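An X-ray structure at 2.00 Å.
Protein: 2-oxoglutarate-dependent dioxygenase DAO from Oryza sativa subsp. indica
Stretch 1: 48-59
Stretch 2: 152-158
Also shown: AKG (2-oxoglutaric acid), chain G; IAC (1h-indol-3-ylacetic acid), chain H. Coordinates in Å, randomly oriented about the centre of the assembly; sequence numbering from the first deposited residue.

Stretch 1 (48-59) EMKAAVRALFDL
Stretch 2 152-158: QFRMNRY

A helix laid across a strand commonly places apolar side chains at the centre and charge pairing at the margin, as in this rice dioxygenase. At the centre, Met 155 (m, t, m) points from the strand toward the helix and meets residues about one helical turn apart: its SD lies 3.8 Å from both Met 49 CE and Val 53 CG2, and its CE 3.7 Å from Leu 56 CD1. Met 49 (t, p, t) also brings CE to 3.9 Å from Phe 153 CZ, at the ring edge.

Residues 48-57 continue an α-helix with i to i+4 hydrogen bonds, such as Val 53 N to Met 49 O at 2.8 Å; residues 152-158 continue a strand, with phi/psi near -120/130. The axes approach to 9.5 Å with 64° between their N-to-C directions (signed crossing angle -64°), bringing Val 53 CA within 7.1 Å of Met 155 CA and Phe 57 CA within 7.3 Å of Arg 157 CA.

Farther out, Phe 57 (chi1 -77°, chi2 -61°) receives Arg 157 CB over its ring face, 3.5 Å from the centroid, a CH-pi contact. At the ring edge, Phe 57 CZ lies 3.4 Å from Met 155 O, where the slightly positive ring hydrogens suit a carbonyl oxygen.

At the polar edge, Arg 157 (t, t, p) extends past the ring to a long salt bridge, NH1 to Asp 58 OD1 at 3.6 Å. A water links the pair through weak hydrogen bonds and donates to Arg 54 O. No direct hydrogen bond joins the stretches.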

# COMPACT_ATOMS: atom_id res chain seq x y z
N GLU B 48 6.84 -6.91 -0.19
CA GLU B 48 7.00 -8.29 0.27
C GLU B 48 6.95 -8.36 1.80
O GLU B 48 6.40 -9.33 2.36
CB GLU B 48 8.33 -8.84 -0.26
CG GLU B 48 8.40 -8.83 -1.76
CD GLU B 48 9.77 -9.18 -2.29
OE1 GLU B 48 10.65 -9.53 -1.48
OE2 GLU B 48 9.97 -9.08 -3.52
N MET B 49 7.49 -7.34 2.48
CA MET B 49 7.48 -7.34 3.94
C MET B 49 6.08 -7.11 4.49
O MET B 49 5.69 -7.71 5.50
CB MET B 49 8.42 -6.26 4.46
CG MET B 49 8.47 -6.18 5.95
SD MET B 49 9.15 -7.74 6.56
CE MET B 49 9.29 -7.32 8.30
N LYS B 50 5.30 -6.23 3.86
CA LYS B 50 3.92 -6.03 4.32
C LYS B 50 3.15 -7.35 4.31
O LYS B 50 2.42 -7.66 5.26
CB LYS B 50 3.21 -5.00 3.42
CG LYS B 50 1.82 -4.65 3.89
CD LYS B 50 1.05 -3.79 2.87
CE LYS B 50 1.67 -2.41 2.68
NZ LYS B 50 1.24 -1.79 1.39
N ALA B 51 3.33 -8.16 3.27
CA ALA B 51 2.69 -9.47 3.19
C ALA B 51 3.26 -10.44 4.23
O ALA B 51 2.51 -11.14 4.91
CB ALA B 51 2.85 -10.03 1.79
N ALA B 52 4.58 -10.48 4.36
CA ALA B 52 5.20 -11.40 5.31
C ALA B 52 4.76 -11.10 6.74
O ALA B 52 4.43 -12.02 7.50
CB ALA B 52 6.73 -11.31 5.21
N VAL B 53 4.74 -9.83 7.13
CA VAL B 53 4.32 -9.50 8.49
C VAL B 53 2.87 -9.90 8.73
O VAL B 53 2.50 -10.39 9.81
CB VAL B 53 4.55 -8.01 8.76
CG1 VAL B 53 4.00 -7.64 10.13
CG2 VAL B 53 6.05 -7.69 8.74
N ARG B 54 2.02 -9.67 7.73
CA ARG B 54 0.63 -10.11 7.85
C ARG B 54 0.51 -11.62 7.88
O ARG B 54 -0.32 -12.14 8.63
CB ARG B 54 -0.19 -9.50 6.72
CG ARG B 54 -0.77 -8.14 7.15
CD ARG B 54 -0.88 -7.12 6.03
NE ARG B 54 -1.36 -7.69 4.79
CZ ARG B 54 -1.79 -6.98 3.75
NH1 ARG B 54 -1.82 -5.65 3.81
NH2 ARG B 54 -2.21 -7.60 2.65
N ALA B 55 1.38 -12.33 7.16
CA ALA B 55 1.42 -13.79 7.23
C ALA B 55 1.84 -14.26 8.62
O ALA B 55 1.24 -15.18 9.18
CB ALA B 55 2.37 -14.33 6.17
N LEU B 56 2.84 -13.62 9.22
CA LEU B 56 3.26 -13.97 10.56
C LEU B 56 2.11 -13.81 11.54
O LEU B 56 1.88 -14.67 12.40
CB LEU B 56 4.44 -13.11 11.01
CG LEU B 56 5.79 -13.49 10.47
CD1 LEU B 56 6.78 -12.48 11.05
CD2 LEU B 56 6.11 -14.95 10.80
N PHE B 57 1.43 -12.66 11.49
CA PHE B 57 0.37 -12.44 12.47
C PHE B 57 -0.88 -13.27 12.15
O PHE B 57 -1.70 -13.48 13.04
CB PHE B 57 0.00 -10.99 12.58
CG PHE B 57 0.99 -10.20 13.37
CD1 PHE B 57 1.23 -10.49 14.69
CD2 PHE B 57 1.69 -9.18 12.78
CE1 PHE B 57 2.16 -9.78 15.41
CE2 PHE B 57 2.60 -8.43 13.51
CZ PHE B 57 2.85 -8.75 14.83
N ASP B 58 -1.01 -13.76 10.92
CA ASP B 58 -2.12 -14.65 10.59
C ASP B 58 -1.83 -16.11 10.92
O ASP B 58 -2.66 -16.98 10.65
CB ASP B 58 -2.47 -14.54 9.11
CG ASP B 58 -3.29 -13.28 8.81
OD1 ASP B 58 -3.82 -12.65 9.75
OD2 ASP B 58 -3.39 -12.94 7.62
N LEU B 59 -0.66 -16.41 11.47
CA LEU B 59 -0.34 -17.78 11.82
C LEU B 59 -1.31 -18.31 12.88
O LEU B 59 -1.86 -17.54 13.67
CB LEU B 59 1.09 -17.84 12.35
CG LEU B 59 2.25 -17.85 11.35
CD1 LEU B 59 3.58 -17.74 12.09
CD2 LEU B 59 2.20 -19.13 10.51
N GLN B 152 16.61 -2.88 18.80
CA GLN B 152 15.46 -3.78 18.86
C GLN B 152 14.58 -3.60 17.61
O GLN B 152 14.26 -2.47 17.23
CB GLN B 152 14.66 -3.56 20.14
CG GLN B 152 13.29 -4.30 20.16
CD GLN B 152 13.15 -5.38 21.22
OE1 GLN B 152 14.07 -5.62 22.01
NE2 GLN B 152 12.00 -6.04 21.25
N PHE B 153 14.25 -4.70 16.98
CA PHE B 153 13.38 -4.74 15.81
C PHE B 153 12.06 -5.29 16.29
O PHE B 153 12.04 -6.32 16.97
CB PHE B 153 13.98 -5.61 14.70
CG PHE B 153 13.11 -5.71 13.45
CD1 PHE B 153 12.93 -4.61 12.63
CD2 PHE B 153 12.52 -6.90 13.10
CE1 PHE B 153 12.16 -4.71 11.48
CE2 PHE B 153 11.76 -6.99 11.96
CZ PHE B 153 11.57 -5.92 11.16
N ARG B 154 10.96 -4.60 15.98
CA ARG B 154 9.65 -5.07 16.43
C ARG B 154 8.64 -5.05 15.28
O ARG B 154 8.61 -4.12 14.46
CB ARG B 154 9.13 -4.22 17.56
CG ARG B 154 8.40 -4.91 18.65
CD ARG B 154 7.84 -3.88 19.65
NE ARG B 154 8.76 -3.57 20.75
CZ ARG B 154 8.60 -2.54 21.58
NH1 ARG B 154 7.59 -1.70 21.41
NH2 ARG B 154 9.47 -2.33 22.56
N MET B 155 7.86 -6.11 15.20
CA MET B 155 6.70 -6.21 14.32
C MET B 155 5.49 -6.25 15.23
O MET B 155 5.47 -7.04 16.19
CB MET B 155 6.79 -7.45 13.42
CG MET B 155 7.94 -7.38 12.42
SD MET B 155 8.27 -8.95 11.55
CE MET B 155 8.80 -10.04 12.90
N ASN B 156 4.53 -5.36 14.97
CA ASN B 156 3.42 -5.16 15.91
C ASN B 156 2.08 -5.37 15.21
O ASN B 156 1.90 -5.00 14.04
CB ASN B 156 3.39 -3.74 16.53
CG ASN B 156 4.75 -3.26 17.02
OD1 ASN B 156 5.33 -3.80 17.96
ND2 ASN B 156 5.26 -2.19 16.40
N ARG B 157 1.10 -5.86 15.96
CA ARG B 157 -0.29 -5.88 15.51
C ARG B 157 -1.20 -5.48 16.65
O ARG B 157 -1.12 -6.04 17.75
CB ARG B 157 -0.69 -7.25 14.98
CG ARG B 157 -2.03 -7.29 14.34
CD ARG B 157 -2.25 -8.58 13.60
NE ARG B 157 -2.77 -9.64 14.45
CZ ARG B 157 -3.53 -10.64 14.01
NH1 ARG B 157 -3.85 -10.71 12.73
NH2 ARG B 157 -3.97 -11.57 14.84
N TYR B 158 -2.05 -4.49 16.40
CA TYR B 158 -3.09 -4.06 17.35
C TYR B 158 -4.42 -4.56 16.79
O TYR B 158 -4.82 -4.18 15.69
CB TYR B 158 -3.08 -2.54 17.56
CG TYR B 158 -1.71 -2.01 17.98
CD1 TYR B 158 -0.69 -1.87 17.04
CD2 TYR B 158 -1.43 -1.66 19.29
CE1 TYR B 158 0.56 -1.41 17.40
CE2 TYR B 158 -0.18 -1.20 19.67
CZ TYR B 158 0.81 -1.07 18.71
OH TYR B 158 2.06 -0.61 19.06
C1 AKG G . 6.24 3.29 19.40
O1 AKG G . 6.68 3.43 18.24
O2 AKG G . 7.00 3.13 20.38
C2 AKG G . 4.80 3.31 19.62
O5 AKG G . 4.30 4.14 20.36
C3 AKG G . 3.93 2.29 18.93
C4 AKG G . 4.40 2.10 17.49
C5 AKG G . 3.51 1.10 16.79
O3 AKG G . 2.78 1.50 15.86
O4 AKG G . 3.54 -0.09 17.17
C IAC H . 10.71 1.26 28.77
C1 IAC H . 10.44 -0.04 28.52
C2 IAC H . 9.23 -0.63 28.95
C3 IAC H . 8.31 0.12 29.63
C4 IAC H . 8.57 1.46 29.88
C5 IAC H . 9.77 2.00 29.47
C7 IAC H . 11.49 -0.55 27.85
C8 IAC H . 12.44 0.45 27.68
C17 IAC H . 11.81 -1.93 27.29
C18 IAC H . 11.16 -2.19 25.95
N IAC H . 11.94 1.57 28.26
O2 IAC H . 10.75 -3.36 25.70
O3 IAC H . 11.06 -1.27 25.09
O HOH W 1 -2.14 -10.24 10.02